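Local coordinates for glycosyl hydrolase family 2, TIM barrel domain protein (Parabacteroides merdae ATCC 43184, PDB 6DXU) that probably hydrolyses beta-glucuronides, as a beta-glucuronidase of glycoside hydrolase family 2 from a human gut bacterium, at residues Gly394-Asp399 against Lys442-Ala447. Residues are numbered along the deposited sequence; the frame is centred on the assembly and turned at random.
Sequences GGLGGD and KSAIRA
L396 lays its side chain against the first turn of helix 442-459, over A444 and I445. Its CG stands anti to the backbone N (chi1 178°), which carries the branched end out of the loop to the helix surface. There L396 CD2 rests 4.0 Å from A444 CB and 3.5 Å from A444 O, so one methyl meets both the side chain and the backbone of that residue. Nearer the loop, L396 CB packs 4.0 Å from I445 CG1. I445 reaches toward G395 with its extended ethyl arm (chi2 169°), its CD1 ending 4.2 Å from G395 CA. The contact is small, burying 142 Å² over both sides, and is van der Waals packing of aliphatic groups on each other and on the A444 carbonyl. G395 O accepts a hydrogen bond from W391 NE1. On the helix side, R446 forms salt bridges to D475 and to D233 of a second subunit, placing this turn beside a subunit interface. Within the TIM barrel domain, the loop leads from strand 384-388 into helix 399-416, with G398 as N-cap; L396 also touches Y401 and K402 of that helix, and so bridges the starts of two helices, 399-416 and 442-459, that follow the adjacent parallel strands 384-388 and 422-429.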
ATOM      1  N   GLY D 394      29.365  -0.902  -6.683  1.00 19.71           N
ATOM      2  CA  GLY D 394      28.514  -0.134  -5.802  1.00 16.05           C
ATOM      3  C   GLY D 394      28.264  -0.775  -4.446  1.00 20.86           C
ATOM      4  O   GLY D 394      27.982  -0.058  -3.479  1.00 20.25           O
ATOM      5  N   GLY D 395      28.350  -2.102  -4.357  1.00 21.81           N
ATOM      6  CA  GLY D 395      28.004  -2.794  -3.120  1.00 19.60           C
ATOM      7  C   GLY D 395      26.821  -3.730  -3.299  1.00 21.64           C
ATOM      8  O   GLY D 395      26.826  -4.572  -4.207  1.00 22.03           O
ATOM      9  N   LEU D 396      25.799  -3.584  -2.453  1.00 20.81           N
ATOM     10  CA  LEU D 396      24.643  -4.478  -2.467  1.00 22.73           C
ATOM     11  C   LEU D 396      23.444  -3.764  -1.854  1.00 21.66           C
ATOM     12  O   LEU D 396      23.525  -3.267  -0.728  1.00 23.55           O
ATOM     13  CB  LEU D 396      24.948  -5.768  -1.689  1.00 23.06           C
ATOM     14  CG  LEU D 396      23.803  -6.775  -1.571  1.00 24.49           C
ATOM     15  CD1 LEU D 396      23.429  -7.319  -2.950  1.00 22.15           C
ATOM     16  CD2 LEU D 396      24.139  -7.922  -0.590  1.00 25.25           C
ATOM     17  N   GLY D 397      22.331  -3.725  -2.579  1.00 19.64           N
ATOM     18  CA  GLY D 397      21.133  -3.057  -2.114  1.00 19.10           C
ATOM     19  C   GLY D 397      20.216  -3.964  -1.318  1.00 23.08           C
ATOM     20  O   GLY D 397      20.619  -5.021  -0.824  1.00 23.74           O
ATOM     21  N   GLY D 398      18.956  -3.533  -1.197  1.00 19.81           N
ATOM     22  CA  GLY D 398      17.940  -4.197  -0.389  1.00 21.17           C
ATOM     23  C   GLY D 398      17.173  -5.271  -1.143  1.00 22.26           C
ATOM     24  O   GLY D 398      17.665  -5.856  -2.110  1.00 22.95           O
ATOM     25  N   ASP D 399      15.936  -5.537  -0.703  1.00 24.94           N
ATOM     26  CA  ASP D 399      15.233  -6.707  -1.231  1.00 24.94           C
ATOM     27  C   ASP D 399      14.893  -6.560  -2.708  1.00 22.28           C
ATOM     28  O   ASP D 399      14.955  -7.543  -3.455  1.00 21.72           O
ATOM     29  CB  ASP D 399      13.970  -6.994  -0.431  1.00 29.11           C
ATOM     30  CG  ASP D 399      14.264  -7.603   0.933  1.00 42.59           C
ATOM     31  OD1 ASP D 399      15.369  -8.155   1.129  1.00 39.59           O
ATOM     32  OD2 ASP D 399      13.378  -7.529   1.814  1.00 50.49           O
ATOM     33  N   LYS D 442      31.176  -6.955   3.254  1.00 26.15           N
ATOM     34  CA  LYS D 442      31.750  -8.031   2.452  1.00 25.38           C
ATOM     35  C   LYS D 442      31.009  -9.346   2.657  1.00 23.73           C
ATOM     36  O   LYS D 442      30.817 -10.108   1.706  1.00 21.82           O
ATOM     37  CB  LYS D 442      33.232  -8.204   2.797  1.00 26.61           C
ATOM     38  CG  LYS D 442      34.122  -7.079   2.297  1.00 32.33           C
ATOM     39  CD  LYS D 442      35.578  -7.308   2.692  1.00 39.45           C
ATOM     40  CE  LYS D 442      36.437  -6.109   2.318  1.00 49.65           C
ATOM     41  NZ  LYS D 442      37.895  -6.388   2.488  1.00 59.16           N
ATOM     42  N   SER D 443      30.590  -9.632   3.896  1.00 25.14           N
ATOM     43  CA  SER D 443      29.938 -10.912   4.169  1.00 26.20           C
ATOM     44  C   SER D 443      28.581 -11.005   3.486  1.00 23.85           C
ATOM     45  O   SER D 443      28.193 -12.081   3.014  1.00 20.80           O
ATOM     46  CB  SER D 443      29.806 -11.129   5.678  1.00 25.81           C
ATOM     47  OG  SER D 443      31.092 -11.246   6.268  1.00 36.04           O
ATOM     48  N   ALA D 444      27.844  -9.893   3.428  1.00 22.99           N
ATOM     49  CA  ALA D 444      26.562  -9.891   2.729  1.00 22.63           C
ATOM     50  C   ALA D 444      26.751 -10.071   1.229  1.00 21.95           C
ATOM     51  O   ALA D 444      25.943 -10.736   0.568  1.00 20.82           O
ATOM     52  CB  ALA D 444      25.815  -8.588   3.009  1.00 24.09           C
ATOM     53  N   ILE D 445      27.805  -9.468   0.675  1.00 19.77           N
ATOM     54  CA  ILE D 445      28.103  -9.638  -0.742  1.00 21.38           C
ATOM     55  C   ILE D 445      28.467 -11.088  -1.037  1.00 20.42           C
ATOM     56  O   ILE D 445      28.000 -11.669  -2.023  1.00 20.69           O
ATOM     57  CB  ILE D 445      29.212  -8.650  -1.161  1.00 21.30           C
ATOM     58  CG1 ILE D 445      28.654  -7.221  -1.129  1.00 22.02           C
ATOM     59  CG2 ILE D 445      29.824  -9.020  -2.528  1.00 19.46           C
ATOM     60  CD1 ILE D 445      29.695  -6.132  -1.251  1.00 22.81           C
ATOM     61  N   ARG D 446      29.289 -11.704  -0.182  1.00 20.95           N
ATOM     62  CA  ARG D 446      29.607 -13.123  -0.361  1.00 19.59           C
ATOM     63  C   ARG D 446      28.346 -13.981  -0.332  1.00 19.39           C
ATOM     64  O   ARG D 446      28.180 -14.887  -1.160  1.00 22.46           O
ATOM     65  CB  ARG D 446      30.576 -13.592   0.729  1.00 24.10           C
ATOM     66  CG  ARG D 446      31.999 -13.112   0.535  1.00 21.62           C
ATOM     67  CD  ARG D 446      32.918 -13.578   1.664  1.00 26.48           C
ATOM     68  NE  ARG D 446      32.814 -15.021   1.885  1.00 21.35           N
ATOM     69  CZ  ARG D 446      33.361 -15.953   1.115  1.00 24.08           C
ATOM     70  NH1 ARG D 446      34.066 -15.620   0.038  1.00 23.83           N
ATOM     71  NH2 ARG D 446      33.199 -17.232   1.425  1.00 20.34           N
ATOM     72  N   ALA D 447      27.457 -13.724   0.640  1.00 21.57           N
ATOM     73  CA  ALA D 447      26.258 -14.546   0.793  1.00 22.13           C
ATOM     74  C   ALA D 447      25.377 -14.457  -0.438  1.00 21.37           C
ATOM     75  O   ALA D 447      24.841 -15.473  -0.907  1.00 18.84           O
ATOM     76  CB  ALA D 447      25.475 -14.119   2.042  1.00 20.35           C
TER